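Local coordinates for 373aa long hypothetical citrate synthase (Sulfolobus tokodaii, PDB 1VGP), which is a probable member of the citrate synthase family, a mostly helical protein found here as an assembly of two identical chains, at residues A[12-17]-A[341-346]; A[94-99]-A[124-128]; A[116-120]-A[199-203]; A[221-225]-A[248-252]; A[267-271]-A[312-316]. All coordinates share one frame; numbering follows the deposited sequence.

Overall arrangement
Contacts 1, 2, 3 and 5 are buried, while contact 4 is partly buried. Contacts 2 and 3 share helix 113-135, touch each other and lie on the same side of the chain's centre. Contact 1 touches contact 3 through Ile343, but its centre lies about 29 Å from that of contact 5, across the chain's centre. Contacts 4 and 5 also touch, with centres about 13 Å apart. Contact 1 is the most polar: a lysine, a threonine and a backbone N-H meet one glutamate near the second subunit. Contact 2 is wholly apolar. Contact 3 adds a lysine-tyrosine bond, contact 4 a methionine beside a carboxylate, and contact 5 a lysine chain over a phenylalanine face.

Contact 1 of 5, residues A[12-17]-A[341-346]; sequences VKETEI and AHIMEY
Glu345 reaches Lys13 and Thr15 because its CG stands anti to the backbone N (chi1 -179°) and the chain stays extended beyond it. Lys13 reaches across at a slant, its CG between the backbone N and the carbonyl carbon (chi1 69°), and a bend at chi3 turns NZ to the carboxylate. Here strand 11-15 lies almost square across the last turn of helix 327-346 in the mainly helical citrate synthase fold. The short axes cross at 96°.

The carboxylate of Glu345 is gripped by three donors. Lys13 NZ forms a salt bridge of 2.6 Å with Glu345 OE1, on its anti lone pair. Thr15 OG1 gives a 2.7 Å hydrogen bond to the syn lone pair of the same oxygen. The backbone N of Glu16 bonds to Glu345 OE2 at 2.8 Å, also on the syn side but tilted out of the carboxylate plane. Three donors should fix the rotation of the group and probably favour its charged form. Thr15 OG1 also accepts from Ile17 N, which closes an ST turn.

His342 takes a weak bond at ND1 from Lys13 NZ, near the plane of its ring. Its NE2 is held by Asp179. Tyr346 turns a ring edge to Val12 O and Lys13 CD, and its hydroxyl bonds to Lys351 O. Lys13, Glu14 and Thr15 pair in parallel with a strand of the second subunit, which carries the strand pairing over to the neighbouring chain. Over one face of the His342 ring sits Ile17 CD1, a CH-pi contact 3.6 Å from the ring centroid.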
# COMPACT_ATOMS: atom_id res chain seq x y z
N VAL A 12 -9.17 -11.87 10.59
CA VAL A 12 -9.06 -10.43 10.75
C VAL A 12 -10.38 -9.72 10.45
O VAL A 12 -10.51 -8.52 10.66
CB VAL A 12 -7.95 -9.83 9.85
CG1 VAL A 12 -6.59 -10.32 10.32
CG2 VAL A 12 -8.19 -10.20 8.39
N LYS A 13 -11.37 -10.47 9.98
CA LYS A 13 -12.71 -9.93 9.89
C LYS A 13 -13.75 -11.01 9.70
O LYS A 13 -13.43 -12.12 9.27
CB LYS A 13 -12.81 -8.92 8.75
CG LYS A 13 -12.71 -9.51 7.35
CD LYS A 13 -12.76 -8.41 6.31
CE LYS A 13 -13.93 -8.60 5.38
NZ LYS A 13 -14.40 -7.30 4.85
N GLU A 14 -15.00 -10.69 10.02
CA GLU A 14 -16.13 -11.45 9.51
C GLU A 14 -16.51 -10.89 8.15
O GLU A 14 -16.23 -9.73 7.86
CB GLU A 14 -17.33 -11.34 10.45
CG GLU A 14 -17.09 -11.92 11.83
CD GLU A 14 -18.30 -11.80 12.72
OE1 GLU A 14 -18.88 -10.69 12.80
OE2 GLU A 14 -18.67 -12.81 13.35
N THR A 15 -17.14 -11.71 7.32
CA THR A 15 -17.50 -11.27 5.99
C THR A 15 -18.78 -11.92 5.49
O THR A 15 -19.16 -13.00 5.94
CB THR A 15 -16.37 -11.57 5.01
OG1 THR A 15 -16.64 -10.91 3.77
CG2 THR A 15 -16.25 -13.07 4.79
N GLU A 16 -19.45 -11.25 4.56
CA GLU A 16 -20.64 -11.81 3.94
C GLU A 16 -20.45 -11.89 2.44
O GLU A 16 -21.34 -12.35 1.72
CB GLU A 16 -21.85 -10.94 4.26
CG GLU A 16 -22.04 -10.70 5.74
CD GLU A 16 -23.49 -10.51 6.10
OE1 GLU A 16 -24.25 -11.50 6.03
OE2 GLU A 16 -23.87 -9.37 6.44
N ILE A 17 -19.29 -11.46 1.97
CA ILE A 17 -19.05 -11.27 0.54
C ILE A 17 -18.78 -12.56 -0.23
O ILE A 17 -19.53 -12.90 -1.15
CB ILE A 17 -17.88 -10.30 0.33
CG1 ILE A 17 -18.21 -8.96 0.97
CG2 ILE A 17 -17.60 -10.15 -1.17
CD1 ILE A 17 -17.01 -8.11 1.27
N ALA A 341 -15.31 -3.66 -2.13
CA ALA A 341 -16.37 -4.31 -1.35
C ALA A 341 -15.92 -4.56 0.08
O ALA A 341 -16.63 -4.23 1.03
CB ALA A 341 -16.77 -5.64 -2.01
N HIS A 342 -14.75 -5.17 0.23
CA HIS A 342 -14.24 -5.53 1.54
C HIS A 342 -14.01 -4.30 2.41
O HIS A 342 -14.35 -4.31 3.60
CB HIS A 342 -12.94 -6.33 1.41
CG HIS A 342 -13.17 -7.78 1.16
ND1 HIS A 342 -13.58 -8.65 2.15
CD2 HIS A 342 -13.15 -8.50 0.01
CE1 HIS A 342 -13.80 -9.84 1.62
NE2 HIS A 342 -13.55 -9.78 0.33
N ILE A 343 -13.46 -3.25 1.80
CA ILE A 343 -13.25 -1.98 2.48
C ILE A 343 -14.59 -1.40 2.95
O ILE A 343 -14.72 -0.97 4.11
CB ILE A 343 -12.55 -0.98 1.53
CG1 ILE A 343 -11.11 -1.44 1.27
CG2 ILE A 343 -12.58 0.42 2.11
CD1 ILE A 343 -10.39 -0.68 0.17
N MET A 344 -15.57 -1.41 2.06
CA MET A 344 -16.92 -0.98 2.41
C MET A 344 -17.42 -1.77 3.62
O MET A 344 -17.93 -1.21 4.58
CB MET A 344 -17.87 -1.17 1.23
CG MET A 344 -18.06 0.07 0.38
SD MET A 344 -18.77 -0.28 -1.26
CE MET A 344 -20.48 -0.42 -0.89
N GLU A 345 -17.24 -3.09 3.56
CA GLU A 345 -17.72 -3.98 4.61
C GLU A 345 -16.93 -3.79 5.90
O GLU A 345 -17.50 -3.81 6.99
CB GLU A 345 -17.61 -5.43 4.15
CG GLU A 345 -18.10 -6.43 5.16
CD GLU A 345 -17.98 -7.86 4.67
OE1 GLU A 345 -16.82 -8.32 4.50
OE2 GLU A 345 -19.03 -8.51 4.45
N TYR A 346 -15.62 -3.62 5.78
CA TYR A 346 -14.75 -3.55 6.95
C TYR A 346 -14.99 -2.27 7.75
O TYR A 346 -14.92 -2.28 8.98
CB TYR A 346 -13.28 -3.62 6.54
CG TYR A 346 -12.34 -3.71 7.70
CD1 TYR A 346 -12.01 -4.95 8.25
CD2 TYR A 346 -11.81 -2.56 8.30
CE1 TYR A 346 -11.18 -5.04 9.36
CE2 TYR A 346 -10.98 -2.64 9.41
CZ TYR A 346 -10.67 -3.89 9.94
OH TYR A 346 -9.86 -3.99 11.06

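Contact 2 of 5, residues A[94-99]-A[124-128]; sequences ILRTAV and FPTIV
Leu95 and Phe124 meet at about a right angle. Helix 91-105 and helix 113-135, two helices of the mainly helical citrate synthase fold, pack here in the chain's interior. Their short axes are 126° apart and 10.2 Å at closest approach. The side chain of Leu95 leaves opposite the backbone N (chi1 -161°), which swings both methyls over to the second helix. Leu95 CD2 lies 3.6 Å from Phe124 CE1. The approach to the ring is oblique. Val99 CG2 also meets the ring obliquely, at the far end, 3.9 Å from Phe124 CZ. The two residues, one turn apart on helix 91-105, thus hold the ring at two points.

Ile127 points toward helix 91-105 and is the second centre of packing. It crosses Leu95 at about a right angle too, with its CG2 3.6 Å from Leu95 CD1. Its other branch ends at CD1, 3.6 Å from Ala98 CB. The small alanine lets the isoleucine come close to the helix. Val128 CG2 touches Leu95 CD1 at 4.1 Å.

Ile203 of helix 199-210 packs on Phe124, and Phe153 of helix 149-158 covers Val128. Helix 91-105 turns another side to the second subunit, where Arg96 and Thr97 bond to Ser100 of that chain. The contact between the two helices is wholly hydrocarbon and aromatic, so it probably rests on close packing and the exclusion of water.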
# COMPACT_ATOMS: atom_id res chain seq x y z
N ILE A 94 2.53 0.68 -13.73
CA ILE A 94 1.75 1.70 -14.42
C ILE A 94 0.44 1.87 -13.68
O ILE A 94 0.03 2.99 -13.35
CB ILE A 94 1.47 1.31 -15.90
CG1 ILE A 94 2.77 1.33 -16.69
CG2 ILE A 94 0.48 2.29 -16.52
CD1 ILE A 94 3.53 2.65 -16.58
N LEU A 95 -0.22 0.75 -13.41
CA LEU A 95 -1.53 0.75 -12.79
C LEU A 95 -1.47 1.40 -11.39
O LEU A 95 -2.32 2.21 -11.02
CB LEU A 95 -2.05 -0.68 -12.68
CG LEU A 95 -3.55 -0.86 -12.47
CD1 LEU A 95 -4.32 -0.11 -13.56
CD2 LEU A 95 -3.90 -2.34 -12.50
N ARG A 96 -0.44 1.04 -10.64
CA ARG A 96 -0.22 1.58 -9.30
C ARG A 96 -0.10 3.10 -9.34
O ARG A 96 -0.78 3.82 -8.60
CB ARG A 96 1.07 1.00 -8.72
CG ARG A 96 1.33 1.36 -7.27
CD ARG A 96 2.70 0.86 -6.86
NE ARG A 96 3.73 1.47 -7.67
CZ ARG A 96 4.93 0.93 -7.89
NH1 ARG A 96 5.23 -0.26 -7.41
NH2 ARG A 96 5.84 1.60 -8.59
N THR A 97 0.76 3.59 -10.22
CA THR A 97 1.01 5.01 -10.33
C THR A 97 -0.25 5.75 -10.81
O THR A 97 -0.62 6.81 -10.27
CB THR A 97 2.18 5.27 -11.30
OG1 THR A 97 3.27 4.41 -10.96
CG2 THR A 97 2.65 6.71 -11.23
N ALA A 98 -0.91 5.20 -11.82
CA ALA A 98 -2.08 5.85 -12.39
C ALA A 98 -3.18 6.00 -11.34
O ALA A 98 -3.82 7.05 -11.24
CB ALA A 98 -2.58 5.05 -13.57
N VAL A 99 -3.41 4.95 -10.56
CA VAL A 99 -4.42 5.02 -9.50
C VAL A 99 -4.02 6.08 -8.48
O VAL A 99 -4.86 6.82 -7.97
CB VAL A 99 -4.56 3.64 -8.80
CG1 VAL A 99 -5.56 3.75 -7.63
CG2 VAL A 99 -5.01 2.59 -9.80
N PHE A 124 -9.97 1.26 -14.46
CA PHE A 124 -8.88 0.29 -14.52
C PHE A 124 -8.70 -0.21 -15.95
O PHE A 124 -7.61 -0.16 -16.50
CB PHE A 124 -9.15 -0.90 -13.59
CG PHE A 124 -8.51 -0.76 -12.23
CD1 PHE A 124 -7.45 -1.59 -11.87
CD2 PHE A 124 -8.96 0.19 -11.33
CE1 PHE A 124 -6.86 -1.46 -10.61
CE2 PHE A 124 -8.37 0.32 -10.07
CZ PHE A 124 -7.32 -0.51 -9.71
N PRO A 125 -9.79 -0.68 -16.58
CA PRO A 125 -9.64 -1.18 -17.95
C PRO A 125 -9.10 -0.12 -18.93
O PRO A 125 -8.31 -0.44 -19.82
CB PRO A 125 -11.04 -1.68 -18.31
CG PRO A 125 -11.96 -1.02 -17.32
CD PRO A 125 -11.16 -0.87 -16.07
N THR A 126 -9.52 1.13 -18.74
CA THR A 126 -9.05 2.25 -19.55
C THR A 126 -7.55 2.48 -19.37
O THR A 126 -6.84 2.71 -20.35
CB THR A 126 -9.77 3.57 -19.19
OG1 THR A 126 -11.16 3.32 -18.96
CG2 THR A 126 -9.65 4.56 -20.31
N ILE A 127 -7.08 2.42 -18.13
CA ILE A 127 -5.64 2.50 -17.86
C ILE A 127 -4.92 1.35 -18.56
O ILE A 127 -3.93 1.55 -19.26
CB ILE A 127 -5.33 2.41 -16.35
CG1 ILE A 127 -5.97 3.59 -15.61
CG2 ILE A 127 -3.82 2.39 -16.13
CD1 ILE A 127 -5.83 3.51 -14.10
N VAL A 128 -5.44 0.14 -18.38
CA VAL A 128 -4.76 -1.04 -18.88
C VAL A 128 -4.72 -1.03 -20.41
O VAL A 128 -3.64 -1.15 -21.01
CB VAL A 128 -5.45 -2.33 -18.36
CG1 VAL A 128 -4.74 -3.57 -18.89
CG2 VAL A 128 -5.42 -2.34 -16.84

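Contact 3 of 5, residues A[116-120]-A[199-203]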
# COMPACT_ATOMS: atom_id res chain seq x y z
N LYS A 116 -17.21 6.66 -5.25
CA LYS A 116 -15.78 6.73 -5.48
C LYS A 116 -15.27 5.37 -5.99
O LYS A 116 -14.48 5.29 -6.92
CB LYS A 116 -15.08 7.11 -4.17
CG LYS A 116 -13.63 7.54 -4.29
CD LYS A 116 -13.46 8.89 -4.98
CE LYS A 116 -14.01 10.05 -4.15
NZ LYS A 116 -13.76 9.85 -2.70
N GLY A 117 -15.76 4.30 -5.38
CA GLY A 117 -15.40 2.96 -5.84
C GLY A 117 -15.80 2.64 -7.27
O GLY A 117 -14.97 2.13 -8.03
N ILE A 118 -17.05 2.92 -7.65
CA ILE A 118 -17.51 2.68 -9.01
C ILE A 118 -16.54 3.29 -10.02
O ILE A 118 -16.05 2.62 -10.93
CB ILE A 118 -18.87 3.32 -9.30
CG1 ILE A 118 -19.87 2.99 -8.18
CG2 ILE A 118 -19.37 2.87 -10.65
CD1 ILE A 118 -20.13 1.53 -8.01
N LYS A 119 -16.27 4.58 -9.85
CA LYS A 119 -15.48 5.33 -10.83
C LYS A 119 -14.07 4.75 -10.95
O LYS A 119 -13.56 4.57 -12.06
CB LYS A 119 -15.44 6.82 -10.44
CG LYS A 119 -14.76 7.12 -9.10
CD LYS A 119 -13.67 8.21 -9.23
CE LYS A 119 -12.44 7.70 -10.01
NZ LYS A 119 -11.41 8.77 -10.25
N LEU A 120 -13.44 4.45 -9.82
CA LEU A 120 -12.15 3.78 -9.84
C LEU A 120 -12.20 2.49 -10.65
O LEU A 120 -11.36 2.27 -11.53
CB LEU A 120 -11.70 3.45 -8.41
CG LEU A 120 -10.33 3.97 -7.98
CD1 LEU A 120 -9.92 3.27 -6.69
CD2 LEU A 120 -9.30 3.74 -9.08
N LEU A 199 -9.65 6.14 -0.56
CA LEU A 199 -9.83 4.93 -1.35
C LEU A 199 -8.66 4.66 -2.28
O LEU A 199 -8.22 3.53 -2.41
CB LEU A 199 -11.12 5.01 -2.16
CG LEU A 199 -11.57 3.68 -2.77
CD1 LEU A 199 -11.69 2.63 -1.68
CD2 LEU A 199 -12.90 3.87 -3.48
N TYR A 200 -8.15 5.71 -2.93
CA TYR A 200 -7.08 5.53 -3.90
C TYR A 200 -5.86 4.95 -3.20
O TYR A 200 -5.19 4.06 -3.74
CB TYR A 200 -6.72 6.87 -4.55
CG TYR A 200 -7.89 7.48 -5.29
CD1 TYR A 200 -8.80 8.31 -4.63
CD2 TYR A 200 -8.13 7.17 -6.63
CE1 TYR A 200 -9.93 8.80 -5.28
CE2 TYR A 200 -9.26 7.66 -7.29
CZ TYR A 200 -10.16 8.47 -6.61
OH TYR A 200 -11.28 8.92 -7.26
N SER A 201 -5.58 5.45 -2.01
CA SER A 201 -4.47 4.94 -1.22
C SER A 201 -4.63 3.43 -1.02
O SER A 201 -3.70 2.66 -1.26
CB SER A 201 -4.42 5.66 0.13
OG SER A 201 -4.03 7.02 -0.02
N SER A 202 -5.81 3.02 -0.58
CA SER A 202 -6.07 1.64 -0.24
C SER A 202 -5.84 0.74 -1.44
O SER A 202 -5.22 -0.33 -1.34
CB SER A 202 -7.50 1.48 0.24
OG SER A 202 -7.74 2.25 1.40
N ILE A 203 -6.36 1.17 -2.59
CA ILE A 203 -6.25 0.43 -3.84
C ILE A 203 -4.82 0.37 -4.36
O ILE A 203 -4.41 -0.64 -4.95
CB ILE A 203 -7.16 1.05 -4.92
CG1 ILE A 203 -8.61 1.09 -4.42
CG2 ILE A 203 -7.04 0.26 -6.22
CD1 ILE A 203 -9.10 -0.23 -3.84
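The Tyr200 ring reaches out from helix 199-210 and fits against three side chains of helix 113-135, a helix-helix packing within the mainly helical citrate synthase fold. Lys116 CD and Leu120 CG approach obliquely from the same side of the ring plane, 3.5 Å from Tyr200 CE1 and 3.9 Å from Tyr200 CE2 respectively. Lys119 stands beyond the hydroxyl, at the ring edge. The bump is therefore a whole tyrosine, and the hollow is lined by residues of little more than one helical turn.

A second bump is Leu199. Its CD2 drops onto Gly117, where no side chain stands in the way, and comes 3.5 Å from Gly117 N. Lys116 and Leu199 pass with their ends pointing opposite ways, Lys116 CG 3.8 Å from Leu199 CD2. In return, Leu120 projects toward helix 199-210. Its CD1 nests against Ile203 CG1 at 3.4 Å. The two short axes are 50° apart and 11.1 Å at closest approach, a spacing these side chains bridge.

Ile343 of helix 327-346 also packs on Leu199, while Leu102 of helix 91-105 touches Tyr200. Lys119 bends at chi2 and chi3, which brings NZ into the plane of the tyrosine ring. There Lys119 NZ donates a 3.0 Å hydrogen bond to Tyr200 OH. The tyrosine hydroxyl thus links the lysine to Asp106, its other partner, and Lys123 NZ close by probably makes the lysine's charge costlier to hold.

Contact 4 of 5, residues A[221-225]-A[248-252]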
# COMPACT_ATOMS: atom_id res chain seq x y z
N GLU A 221 2.56 -18.76 -15.47
CA GLU A 221 3.72 -19.53 -15.89
C GLU A 221 3.24 -20.72 -16.70
O GLU A 221 4.03 -21.37 -17.40
CB GLU A 221 4.50 -19.99 -14.65
CG GLU A 221 5.55 -19.00 -14.18
CD GLU A 221 6.88 -19.17 -14.90
OE1 GLU A 221 7.66 -18.19 -14.96
OE2 GLU A 221 7.14 -20.28 -15.41
N ALA A 222 1.94 -20.99 -16.61
CA ALA A 222 1.29 -22.09 -17.32
C ALA A 222 1.35 -21.94 -18.83
O ALA A 222 1.59 -22.92 -19.55
CB ALA A 222 -0.16 -22.22 -16.87
N LEU A 223 1.12 -20.72 -19.32
CA LEU A 223 1.24 -20.43 -20.75
C LEU A 223 2.66 -20.73 -21.22
O LEU A 223 2.86 -21.29 -22.30
CB LEU A 223 0.93 -18.95 -21.01
CG LEU A 223 0.18 -18.58 -22.30
CD1 LEU A 223 0.68 -17.22 -22.77
CD2 LEU A 223 0.36 -19.62 -23.38
N LYS A 224 3.63 -20.36 -20.40
CA LYS A 224 5.05 -20.58 -20.69
C LYS A 224 5.32 -22.07 -20.80
O LYS A 224 6.01 -22.53 -21.72
CB LYS A 224 5.92 -19.98 -19.57
CG LYS A 224 7.41 -20.22 -19.76
CD LYS A 224 8.19 -20.06 -18.44
CE LYS A 224 9.40 -21.01 -18.38
NZ LYS A 224 9.05 -22.40 -17.91
N MET A 225 4.77 -22.84 -19.86
CA MET A 225 4.91 -24.28 -19.88
C MET A 225 4.33 -24.90 -21.15
O MET A 225 4.99 -25.71 -21.81
CB MET A 225 4.24 -24.89 -18.65
CG MET A 225 4.34 -26.40 -18.59
SD MET A 225 3.32 -27.07 -17.27
CE MET A 225 1.73 -27.00 -18.02
N ARG A 248 7.13 -28.24 -9.44
CA ARG A 248 5.70 -27.92 -9.54
C ARG A 248 5.15 -28.05 -10.97
O ARG A 248 5.88 -27.91 -11.94
CB ARG A 248 5.46 -26.50 -9.01
CG ARG A 248 4.02 -26.19 -8.62
CD ARG A 248 3.58 -26.95 -7.36
NE ARG A 248 3.50 -28.41 -7.56
CZ ARG A 248 2.38 -29.08 -7.86
NH1 ARG A 248 1.22 -28.44 -7.93
NH2 ARG A 248 2.44 -30.38 -8.08
N ILE A 249 3.86 -28.32 -11.08
CA ILE A 249 3.18 -28.24 -12.37
C ILE A 249 2.33 -26.98 -12.41
O ILE A 249 1.34 -26.89 -11.70
CB ILE A 249 2.26 -29.45 -12.61
CG1 ILE A 249 3.08 -30.75 -12.57
CG2 ILE A 249 1.54 -29.31 -13.94
CD1 ILE A 249 4.13 -30.87 -13.68
N MET A 250 2.73 -26.02 -13.24
CA MET A 250 2.06 -24.72 -13.30
C MET A 250 0.58 -24.87 -13.57
O MET A 250 0.17 -25.65 -14.43
CB MET A 250 2.70 -23.86 -14.39
CG MET A 250 4.22 -23.87 -14.37
SD MET A 250 4.87 -23.34 -12.77
CE MET A 250 6.46 -22.68 -13.29
N GLY A 251 -0.22 -24.12 -12.82
CA GLY A 251 -1.66 -24.17 -12.99
C GLY A 251 -2.30 -25.32 -12.24
O GLY A 251 -3.48 -25.63 -12.44
N PHE A 252 -1.54 -25.96 -11.37
CA PHE A 252 -2.09 -27.01 -10.53
C PHE A 252 -1.94 -26.66 -9.06
O PHE A 252 -1.15 -25.80 -8.70
CB PHE A 252 -1.39 -28.33 -10.81
CG PHE A 252 -2.06 -29.16 -11.86
CD1 PHE A 252 -2.77 -30.31 -11.52
CD2 PHE A 252 -1.95 -28.81 -13.21
CE1 PHE A 252 -3.37 -31.09 -12.51
CE2 PHE A 252 -2.55 -29.59 -14.21
CZ PHE A 252 -3.26 -30.73 -13.86
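Met250 folds back beside Glu221 because its chain bends at chi2 (-56°). Glu221 bends at chi2 as well (-86°), and the two side chains run side by side in the same direction. The methyl Met250 CE lies 3.6 Å from Glu221 CB and 3.3 Å from Glu221 OE2. Nearer the backbone, Met250 CB rests 3.7 Å from Ala222 CA, where helix 221-228 has only a small side chain.

Met225 stays stretched out through chi1 (-180°) and chi2, which carries its SD to 4.4 Å from Ile249 CG2. A bend at chi3 then sets Met225 CE 4.1 Å from Met250 O. Residues 249-252 form a type II beta turn. Gly251 holds its third position with a positive phi, which suits glycine.

Ile249 touches Ile239 of helix 235-244 and Leu300 of helix 281-300, so the turn is pressed against a group of helices that probably belongs to the small domain of the citrate synthase fold. The backbone of Gly251 bonds to Asn308. The two methionines supply most of the contact. Its grip is probably mainly dispersion, with the flexible thioether beside a partly exposed carboxylate.

Contact 5 of 5, residues A[267-271]-A[312-316]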
# COMPACT_ATOMS: atom_id res chain seq x y z
N LEU A 267 -13.97 -21.73 -16.67
CA LEU A 267 -13.14 -21.03 -17.64
C LEU A 267 -12.67 -21.96 -18.76
O LEU A 267 -12.40 -21.51 -19.88
CB LEU A 267 -11.93 -20.39 -16.95
CG LEU A 267 -11.20 -19.31 -17.75
CD1 LEU A 267 -12.17 -18.24 -18.21
CD2 LEU A 267 -10.11 -18.70 -16.91
N LYS A 268 -12.57 -23.25 -18.46
CA LYS A 268 -12.08 -24.22 -19.45
C LYS A 268 -12.91 -24.20 -20.73
O LYS A 268 -12.38 -24.40 -21.82
CB LYS A 268 -12.10 -25.63 -18.86
CG LYS A 268 -11.73 -26.70 -19.87
CD LYS A 268 -11.65 -28.08 -19.23
CE LYS A 268 -11.38 -29.14 -20.27
NZ LYS A 268 -11.37 -30.49 -19.66
N GLN A 269 -14.21 -23.97 -20.59
CA GLN A 269 -15.08 -24.03 -21.76
C GLN A 269 -14.71 -22.91 -22.73
O GLN A 269 -14.78 -23.10 -23.94
CB GLN A 269 -16.55 -23.92 -21.34
CG GLN A 269 -16.93 -22.54 -20.78
CD GLN A 269 -18.40 -22.43 -20.37
OE1 GLN A 269 -19.30 -22.32 -21.23
NE2 GLN A 269 -18.65 -22.45 -19.06
N TYR A 270 -14.31 -21.76 -22.19
CA TYR A 270 -13.98 -20.60 -23.03
C TYR A 270 -12.55 -20.67 -23.57
O TYR A 270 -12.28 -20.20 -24.68
CB TYR A 270 -14.16 -19.30 -22.24
CG TYR A 270 -15.59 -19.04 -21.82
CD1 TYR A 270 -16.02 -19.30 -20.51
CD2 TYR A 270 -16.55 -18.60 -22.74
CE1 TYR A 270 -17.34 -19.15 -20.14
CE2 TYR A 270 -17.88 -18.45 -22.37
CZ TYR A 270 -18.27 -18.72 -21.08
OH TYR A 270 -19.59 -18.60 -20.71
N ALA A 271 -11.65 -21.26 -22.80
CA ALA A 271 -10.30 -21.52 -23.29
C ALA A 271 -10.43 -22.38 -24.54
O ALA A 271 -9.92 -22.06 -25.60
CB ALA A 271 -9.50 -22.25 -22.22
N PHE A 312 -6.12 -22.20 -17.07
CA PHE A 312 -6.79 -21.83 -18.30
C PHE A 312 -6.79 -20.33 -18.53
O PHE A 312 -6.86 -19.87 -19.67
CB PHE A 312 -8.22 -22.36 -18.31
CG PHE A 312 -8.31 -23.86 -18.37
CD1 PHE A 312 -8.78 -24.58 -17.27
CD2 PHE A 312 -7.94 -24.55 -19.51
CE1 PHE A 312 -8.89 -25.96 -17.32
CE2 PHE A 312 -8.04 -25.93 -19.57
CZ PHE A 312 -8.53 -26.64 -18.47
N SER A 313 -6.73 -19.55 -17.45
CA SER A 313 -6.86 -18.10 -17.58
C SER A 313 -5.75 -17.51 -18.47
O SER A 313 -5.94 -16.49 -19.12
CB SER A 313 -6.86 -17.43 -16.20
OG SER A 313 -5.55 -17.26 -15.69
N SER A 314 -4.59 -18.17 -18.50
CA SER A 314 -3.47 -17.66 -19.28
C SER A 314 -3.58 -17.99 -20.77
O SER A 314 -3.03 -17.28 -21.61
CB SER A 314 -2.15 -18.21 -18.72
OG SER A 314 -2.24 -19.59 -18.46
N ILE A 315 -4.28 -19.08 -21.10
CA ILE A 315 -4.61 -19.31 -22.50
C ILE A 315 -5.62 -18.26 -22.95
O ILE A 315 -5.46 -17.66 -24.01
CB ILE A 315 -5.22 -20.72 -22.71
CG1 ILE A 315 -4.12 -21.78 -22.63
CG2 ILE A 315 -5.88 -20.81 -24.08
CD1 ILE A 315 -4.62 -23.20 -22.70
N VAL A 316 -6.64 -18.04 -22.12
CA VAL A 316 -7.71 -17.11 -22.46
C VAL A 316 -7.19 -15.68 -22.65
O VAL A 316 -7.40 -15.08 -23.70
CB VAL A 316 -8.79 -17.11 -21.36
CG1 VAL A 316 -9.72 -15.90 -21.52
CG2 VAL A 316 -9.57 -18.42 -21.41
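Lys268 lies across the face of Phe312 and makes the CH-pi contact of this helix pair, which probably belongs to the small domain of the helical citrate synthase fold. Lys268 CB sits 3.7 Å from the centroid of the Phe312 ring, 17° off its normal and offset toward the rim. The chain carries on over the ring, with Lys268 CG 3.5 Å from Phe312 CZ. It can do so because every torsion from chi1 (175°) onward is extended. The ammonium group is carried past the ring to a salt bridge with Glu293.

The remaining interactions are apolar. Ala271 is the small residue where the backbones come close, its CA 5.2 Å from Val316 CA. Ala271 CB touches Phe312 CD2 and Val316 CG2, both at 3.9 Å. Ile315 CG2 is a little farther off. Leu267, one turn earlier, sends CD2 to the start of the other segment and CD1 to Val316. Leu267 CD2 lies 3.4 Å from Ser313 CA, so a leucine methyl packs on backbone. Its CG meets Val316 CG2 at 4.1 Å, the two side chains crossing at a slant.

The two helices run in roughly the same direction, 35° apart, with the short axes 8.9 Å at closest approach. Helix 164-175 covers Leu267 and Val316 through Thr173, while helix 281-300 packs on Ala271 through Tyr286 and on Ile315 through Ala289. Beyond Ser314 and Ile315 lies helix 221-228, so helix 309-319 is wedged between it and helix 262-278.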